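Local coordinates for peroxisomal acyl-coenzyme A oxidase 1 (PDB 1W07), which catalyses the FAD-dependent, oxygen-consuming desaturation of long- and medium-chain acyl-CoAs to 2-trans-enoyl-CoAs in peroxisomes, releasing hydrogen peroxide, at residues B[323-328]-B[593-597]. The protein carries 1 engineered substitution. Residues are numbered along the deposited sequence; the frame is centred on the assembly and turned at random.
Sequences QVIDYK and YTQVR. With FAD (flavin-adenine dinucleotide), chain C.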
loop_
_atom_site.group_PDB
_atom_site.type_symbol
_atom_site.label_atom_id
_atom_site.label_comp_id
_atom_site.label_asym_id
_atom_site.label_seq_id
_atom_site.Cartn_x
_atom_site.Cartn_y
_atom_site.Cartn_z
ATOM N N GLN B 323 18.879 -1.763 18.291
ATOM C CA GLN B 323 18.356 -2.312 17.041
ATOM C C GLN B 323 16.847 -2.045 17.042
ATOM O O GLN B 323 16.165 -2.306 18.045
ATOM C CB GLN B 323 18.628 -3.810 16.991
ATOM C CG GLN B 323 20.105 -4.157 16.897
ATOM C CD GLN B 323 20.369 -5.589 17.291
ATOM O OE1 GLN B 323 20.429 -5.909 18.477
ATOM N NE2 GLN B 323 20.496 -6.467 16.304
ATOM N N VAL B 324 16.306 -1.533 15.938
ATOM C CA VAL B 324 14.885 -1.226 15.919
ATOM C C VAL B 324 14.028 -2.443 16.169
ATOM O O VAL B 324 12.923 -2.326 16.700
ATOM C CB VAL B 324 14.440 -0.514 14.601
ATOM C CG1 VAL B 324 15.155 0.829 14.496
ATOM C CG2 VAL B 324 14.699 -1.397 13.386
ATOM N N ILE B 325 14.546 -3.621 15.831
ATOM C CA ILE B 325 13.790 -4.849 16.042
ATOM C C ILE B 325 13.546 -5.136 17.531
ATOM O O ILE B 325 12.743 -6.009 17.871
ATOM C CB ILE B 325 14.490 -6.052 15.390
ATOM C CG1 ILE B 325 13.513 -7.228 15.298
ATOM C CG2 ILE B 325 15.728 -6.448 16.189
ATOM C CD1 ILE B 325 14.031 -8.396 14.446
ATOM N N ASP B 326 14.236 -4.402 18.407
ATOM C CA ASP B 326 14.087 -4.539 19.865
ATOM C C ASP B 326 12.853 -3.761 20.378
ATOM O O ASP B 326 12.406 -3.974 21.499
ATOM C CB ASP B 326 15.311 -3.969 20.599
ATOM C CG ASP B 326 16.509 -4.912 20.629
ATOM O OD1 ASP B 326 16.508 -5.950 19.930
ATOM O OD2 ASP B 326 17.468 -4.587 21.365
ATOM N N TYR B 327 12.327 -2.841 19.574
ATOM C CA TYR B 327 11.178 -2.025 19.980
ATOM C C TYR B 327 9.864 -2.780 19.813
ATOM O O TYR B 327 9.610 -3.365 18.760
ATOM C CB TYR B 327 11.143 -0.727 19.164
ATOM C CG TYR B 327 12.318 0.204 19.424
ATOM C CD1 TYR B 327 12.969 0.848 18.368
ATOM C CD2 TYR B 327 12.771 0.450 20.724
ATOM C CE1 TYR B 327 14.044 1.706 18.599
ATOM C CE2 TYR B 327 13.841 1.309 20.963
ATOM C CZ TYR B 327 14.478 1.930 19.896
ATOM O OH TYR B 327 15.581 2.724 20.129
ATOM N N LYS B 328 9.025 -2.765 20.851
ATOM C CA LYS B 328 7.746 -3.468 20.828
ATOM C C LYS B 328 6.818 -3.069 19.679
ATOM O O LYS B 328 6.070 -3.901 19.183
ATOM C CB LYS B 328 7.045 -3.330 22.193
ATOM C CG LYS B 328 7.542 -4.351 23.219
ATOM C CD LYS B 328 7.149 -5.765 22.792
ATOM C CE LYS B 328 7.754 -6.875 23.666
ATOM N NZ LYS B 328 9.212 -7.133 23.450
ATOM N N TYR B 593 6.134 -11.981 21.806
ATOM C CA TYR B 593 7.017 -11.173 20.976
ATOM C C TYR B 593 8.442 -11.281 21.543
ATOM O O TYR B 593 9.402 -11.560 20.809
ATOM C CB TYR B 593 6.571 -9.713 20.974
ATOM C CG TYR B 593 5.282 -9.434 20.201
ATOM C CD1 TYR B 593 4.845 -10.275 19.177
ATOM C CD2 TYR B 593 4.542 -8.283 20.452
ATOM C CE1 TYR B 593 3.690 -9.971 18.413
ATOM C CE2 TYR B 593 3.396 -7.959 19.705
ATOM C CZ TYR B 593 2.977 -8.804 18.687
ATOM O OH TYR B 593 1.856 -8.455 17.947
ATOM N N THR B 594 8.572 -11.063 22.852
ATOM C CA THR B 594 9.860 -11.146 23.534
ATOM C C THR B 594 10.505 -12.508 23.333
ATOM O O THR B 594 11.722 -12.610 23.244
ATOM C CB THR B 594 9.685 -10.879 25.029
ATOM O OG1 THR B 594 9.190 -9.547 25.197
ATOM C CG2 THR B 594 11.022 -11.041 25.793
ATOM N N GLN B 595 9.691 -13.558 23.265
ATOM C CA GLN B 595 10.230 -14.894 23.062
ATOM C C GLN B 595 10.690 -15.108 21.624
ATOM O O GLN B 595 11.683 -15.792 21.369
ATOM C CB GLN B 595 9.185 -15.948 23.427
ATOM C CG GLN B 595 8.938 -16.045 24.916
ATOM C CD GLN B 595 7.746 -16.906 25.265
ATOM O OE1 GLN B 595 7.692 -18.083 24.919
ATOM N NE2 GLN B 595 6.781 -16.318 25.961
ATOM N N VAL B 596 9.978 -14.516 20.672
ATOM C CA VAL B 596 10.327 -14.676 19.265
ATOM C C VAL B 596 11.493 -13.799 18.843
ATOM O O VAL B 596 12.241 -14.152 17.927
ATOM C CB VAL B 596 9.094 -14.393 18.370
ATOM C CG1 VAL B 596 9.506 -14.232 16.898
ATOM C CG2 VAL B 596 8.116 -15.536 18.523
ATOM N N ARG B 597 11.653 -12.664 19.519
ATOM C CA ARG B 597 12.724 -11.709 19.211
ATOM C C ARG B 597 14.095 -12.302 18.891
ATOM O O ARG B 597 14.685 -11.986 17.853
ATOM C CB ARG B 597 12.864 -10.699 20.353
ATOM C CG ARG B 597 14.181 -9.888 20.355
ATOM C CD ARG B 597 14.357 -9.053 19.105
ATOM N NE ARG B 597 15.652 -8.365 19.110
ATOM C CZ ARG B 597 16.755 -8.837 18.538
ATOM N NH1 ARG B 597 16.731 -10.001 17.895
ATOM N NH2 ARG B 597 17.876 -8.139 18.600
HETATM P PA FAD C . 14.139 5.117 11.340
HETATM O O1A FAD C . 13.946 6.210 12.319
HETATM O O2A FAD C . 15.472 4.480 11.236
HETATM O O5B FAD C . 13.018 3.993 11.607
HETATM C C5B FAD C . 13.066 2.717 10.963
HETATM C C4B FAD C . 12.102 1.750 11.657
HETATM O O4B FAD C . 12.440 1.766 13.060
HETATM C C3B FAD C . 10.659 2.254 11.557
HETATM O O3B FAD C . 9.755 1.153 11.682
HETATM C C2B FAD C . 10.562 3.173 12.772
HETATM O O2B FAD C . 9.201 3.255 13.205
HETATM C C1B FAD C . 11.333 2.324 13.787
HETATM N N9A FAD C . 11.827 3.149 14.910
HETATM C C8A FAD C . 12.860 3.993 14.864
HETATM N N7A FAD C . 13.039 4.550 16.059
HETATM C C5A FAD C . 12.118 4.049 16.878
HETATM C C6A FAD C . 11.829 4.253 18.221
HETATM N N6A FAD C . 12.570 5.073 18.957
HETATM N N1A FAD C . 10.766 3.541 18.792
HETATM C C2A FAD C . 10.029 2.647 18.005
HETATM N N3A FAD C . 10.334 2.484 16.728
HETATM C C4A FAD C . 11.345 3.155 16.154
HETATM N N1 FAD C . 16.236 14.357 4.864
HETATM C C2 FAD C . 16.887 15.592 4.757
HETATM O O2 FAD C . 17.754 15.903 5.569
HETATM N N3 FAD C . 16.571 16.439 3.686
HETATM C C4 FAD C . 15.624 16.046 2.729
HETATM O O4 FAD C . 15.359 16.793 1.790
HETATM C C4X FAD C . 14.985 14.818 2.843
HETATM N N5 FAD C . 14.085 14.389 1.857
HETATM C C5X FAD C . 13.461 13.138 1.945
HETATM C C6 FAD C . 12.678 12.670 0.895
HETATM C C7 FAD C . 12.187 11.364 0.918
HETATM C C7M FAD C . 11.369 10.858 -0.272
HETATM C C8 FAD C . 12.472 10.531 2.001
HETATM C C8M FAD C . 11.990 9.076 2.038
HETATM C C9 FAD C . 13.241 11.011 3.057
HETATM C C9A FAD C . 13.740 12.313 3.037
HETATM N N10 FAD C . 14.597 12.763 4.049
HETATM C C10 FAD C . 15.283 13.978 3.910
HETATM C "C1'" FAD C . 14.861 11.924 5.243
HETATM C "C2'" FAD C . 13.640 11.993 6.167
HETATM O "O2'" FAD C . 13.320 13.362 6.432
HETATM C "C3'" FAD C . 13.806 11.259 7.501
HETATM O "O3'" FAD C . 14.951 11.763 8.196
HETATM C "C4'" FAD C . 13.952 9.746 7.325
HETATM O "O4'" FAD C . 13.052 9.250 6.332
HETATM C "C5'" FAD C . 13.675 9.043 8.654
HETATM O "O5'" FAD C . 13.565 7.637 8.436
HETATM P P FAD C . 14.660 6.618 9.023
HETATM O O1P FAD C . 15.234 5.879 7.878
HETATM O O2P FAD C . 15.574 7.356 9.924
HETATM O O3P FAD C . 13.719 5.629 9.874
#
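Arg597 leaves its backbone with CG swung away from N (chi1 164°), bends at chi2 (61°) and runs extended to reach Asp326, whose CG lies beside its own N (chi1 -80°). The resulting salt bridge ties the 3-10 turn 324-326, ahead of helix 328-363 in the C-alpha1 domain, to residues 593-597, on helix 579-596, joining the two C-terminal helical domains of the acyl-CoA oxidase fold. The guanidinium grips side-on: Arg597 NE (2.7 Å) and Arg597 NH2 (2.9 Å) both donate to Asp326 OD1, which sits in the guanidinium plane. Ile325 CG2 lies over one face of the guanidinium, toward its rim, 3.5 Å from Arg597 CZ, while NH1 forms a salt bridge with Glu10. A leucine in place of Arg597 would probably leave the Asp326 and Glu10 carboxylates without this shared cationic partner. On the opposite flank, Val324 and the N-cap residue Tyr327 meet FAD: Val324 CG1 is 3.2 Å from FAD O4B, and one face of the Tyr327 ring lies against the adenine, offset toward the rim, with Tyr327 CE1 3.4 Å from FAD C6A. Lys328 CE passes Tyr593 CB; Lys328 NZ, also hydrogen-bonded to Gln331 OE1, donates to Thr594 OG1 at 3.0 Å.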